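Local coordinates for major pepsin inhibitor 3 (Ascaris suum, PDB 1F32), which inhibits the aspartic protease pepsin and belongs to the I33 family of protease inhibitors, at residues Phe74-Gly78 with Cys79-Gly83. Numbering follows the deposited sequence.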
ATOM      1  N   PHE A  74      -5.426  -3.855   2.392  1.00 17.70           N
ATOM      2  CA  PHE A  74      -6.830  -4.226   2.303  1.00 19.08           C
ATOM      3  C   PHE A  74      -7.455  -3.247   1.308  1.00 19.35           C
ATOM      4  O   PHE A  74      -7.316  -2.029   1.444  1.00 19.86           O
ATOM      5  CB  PHE A  74      -7.519  -4.087   3.662  1.00 17.46           C
ATOM      6  CG  PHE A  74      -6.981  -5.012   4.731  1.00 20.11           C
ATOM      7  CD1 PHE A  74      -7.221  -6.385   4.677  1.00 21.34           C
ATOM      8  CD2 PHE A  74      -6.272  -4.496   5.811  1.00 21.07           C
ATOM      9  CE1 PHE A  74      -6.760  -7.238   5.695  1.00 22.59           C
ATOM     10  CE2 PHE A  74      -5.805  -5.335   6.835  1.00 23.03           C
ATOM     11  CZ  PHE A  74      -6.054  -6.712   6.771  1.00 23.18           C
ATOM     12  N   ASN A  75      -8.133  -3.785   0.306  1.00 20.02           N
ATOM     13  CA  ASN A  75      -8.758  -2.958  -0.715  1.00 20.45           C
ATOM     14  C   ASN A  75     -10.274  -3.083  -0.677  1.00 21.47           C
ATOM     15  O   ASN A  75     -10.814  -4.173  -0.852  1.00 21.40           O
ATOM     16  CB  ASN A  75      -8.215  -3.370  -2.069  1.00 21.77           C
ATOM     17  CG  ASN A  75      -6.709  -3.303  -2.115  1.00 22.89           C
ATOM     18  OD1 ASN A  75      -6.128  -2.231  -1.965  1.00 25.47           O
ATOM     19  ND2 ASN A  75      -6.064  -4.453  -2.293  1.00 22.77           N
ATOM     20  N   PHE A  76     -10.949  -1.956  -0.445  1.00 18.93           N
ATOM     21  CA  PHE A  76     -12.405  -1.913  -0.364  1.00 20.03           C
ATOM     22  C   PHE A  76     -12.935  -1.085  -1.523  1.00 18.98           C
ATOM     23  O   PHE A  76     -12.163  -0.520  -2.285  1.00 18.52           O
ATOM     24  CB  PHE A  76     -12.846  -1.232   0.931  1.00 18.19           C
ATOM     25  CG  PHE A  76     -12.209  -1.801   2.167  1.00 19.96           C
ATOM     26  CD1 PHE A  76     -12.690  -2.973   2.741  1.00 20.07           C
ATOM     27  CD2 PHE A  76     -11.108  -1.176   2.735  1.00 17.54           C
ATOM     28  CE1 PHE A  76     -12.067  -3.515   3.874  1.00 18.64           C
ATOM     29  CE2 PHE A  76     -10.485  -1.701   3.856  1.00 19.57           C
ATOM     30  CZ  PHE A  76     -10.964  -2.876   4.430  1.00 18.82           C
ATOM     31  N   VAL A  77     -14.257  -1.025  -1.643  1.00 19.38           N
ATOM     32  CA  VAL A  77     -14.879  -0.221  -2.682  1.00 20.50           C
ATOM     33  C   VAL A  77     -14.791   1.215  -2.192  1.00 20.40           C
ATOM     34  O   VAL A  77     -15.432   1.585  -1.201  1.00 18.16           O
ATOM     35  CB  VAL A  77     -16.364  -0.584  -2.885  1.00 20.96           C
ATOM     36  CG1 VAL A  77     -17.021   0.430  -3.826  1.00 22.08           C
ATOM     37  CG2 VAL A  77     -16.482  -1.982  -3.451  1.00 21.37           C
ATOM     38  N   GLY A  78     -13.971   2.015  -2.862  1.00 20.03           N
ATOM     39  CA  GLY A  78     -13.846   3.405  -2.472  1.00 21.79           C
ATOM     40  C   GLY A  78     -12.540   3.759  -1.795  1.00 21.08           C
ATOM     41  O   GLY A  78     -12.148   4.929  -1.784  1.00 19.54           O
ATOM     42  N   CYS A  79     -11.856   2.771  -1.219  1.00 20.43           N
ATOM     43  CA  CYS A  79     -10.597   3.073  -0.556  1.00 18.72           C
ATOM     44  C   CYS A  79      -9.735   1.862  -0.218  1.00 19.05           C
ATOM     45  O   CYS A  79     -10.185   0.716  -0.325  1.00 16.93           O
ATOM     46  CB  CYS A  79     -10.879   3.890   0.704  1.00 21.98           C
ATOM     47  SG  CYS A  79     -11.297   3.040   2.266  1.00 20.64           S
ATOM     48  N   SER A  80      -8.488   2.129   0.169  1.00 18.95           N
ATOM     49  CA  SER A  80      -7.540   1.079   0.524  1.00 19.49           C
ATOM     50  C   SER A  80      -6.757   1.417   1.789  1.00 18.61           C
ATOM     51  O   SER A  80      -6.538   2.587   2.122  1.00 16.99           O
ATOM     52  CB  SER A  80      -6.523   0.847  -0.609  1.00 22.05           C
ATOM     53  OG  SER A  80      -7.138   0.427  -1.816  1.00 22.02           O
ATOM     54  N   VAL A  81      -6.339   0.371   2.486  1.00 19.16           N
ATOM     55  CA  VAL A  81      -5.526   0.507   3.683  1.00 17.19           C
ATOM     56  C   VAL A  81      -4.229  -0.241   3.372  1.00 16.02           C
ATOM     57  O   VAL A  81      -4.246  -1.385   2.914  1.00 16.66           O
ATOM     58  CB  VAL A  81      -6.195  -0.150   4.912  1.00 16.58           C
ATOM     59  CG1 VAL A  81      -5.279  -0.024   6.133  1.00 19.21           C
ATOM     60  CG2 VAL A  81      -7.539   0.495   5.182  1.00 17.49           C
ATOM     61  N   LEU A  82      -3.102   0.418   3.600  1.00 16.56           N
ATOM     62  CA  LEU A  82      -1.805  -0.199   3.373  1.00 18.86           C
ATOM     63  C   LEU A  82      -1.050   0.064   4.664  1.00 20.03           C
ATOM     64  O   LEU A  82      -0.892   1.219   5.084  1.00 20.05           O
ATOM     65  CB  LEU A  82      -1.091   0.451   2.189  1.00 17.88           C
ATOM     66  CG  LEU A  82       0.318  -0.073   1.897  1.00 16.66           C
ATOM     67  CD1 LEU A  82       0.246  -1.500   1.402  1.00 19.58           C
ATOM     68  CD2 LEU A  82       0.981   0.822   0.847  1.00 19.99           C
ATOM     69  N   GLY A  83      -0.591  -1.010   5.294  1.00 21.87           N
ATOM     70  CA  GLY A  83       0.098  -0.867   6.555  1.00 24.87           C
ATOM     71  C   GLY A  83      -0.963  -0.306   7.473  1.00 27.55           C
ATOM     72  O   GLY A  83      -2.067  -0.837   7.578  1.00 31.07           O
TER
HETATM   73  O   HOH W   1      -9.802  -0.192  -3.231  1.00 27.43           O
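Asn75 and Ser80 face each other as a non-hydrogen-bonded pair in a tight beta hairpin. Ser80 OG donates to Asn75 OD1 at 2.8 Å, lying in the plane of the amide on a lone pair of the oxygen. Both side chains lean back beside their own backbone N (chi1 -55° for Asn75, -61° for Ser80), which brings the hydroxyl to the rim of the amide. An asparagine suits the place because its two ends differ: OD1 accepts across the hairpin while ND2 donates to Ser5 OG on the neighbouring strand 5-8. A water at the turn gives one proton to Phe76 O, 2.6 Å away, and another to Ser80 OG.

The backbone pairing is firm where Phe74 N to Val81 O and Val81 N to Phe74 O are each 2.8 Å. Nearer the turn, Phe76 N reaches Cys79 O at 2.8 Å almost straight down the carbonyl, whereas the return bond from Cys79 N to Phe76 O is weak. Gly78, at phi 108°, holds a backbone shape that the lack of a beta carbon makes easy.

The other face, bearing Phe74, Phe76, Cys79 and Val81, is apolar and partly covered by helix 98-116, whose Phe107 meets the Phe76 ring edge-to-face. Val81, branched as suits a strand, sends CG2 to that ring's edge, in plane and 3.9 Å from Phe76 CE2. Cys79 SG, set between its own backbone N and carbonyl carbon, lies obliquely beside the ring. One hydroxyl-amide bond thus joins the strands on the polar face; on the apolar one, the Cys79-Cys146 disulfide pins the C-terminal segment covalently.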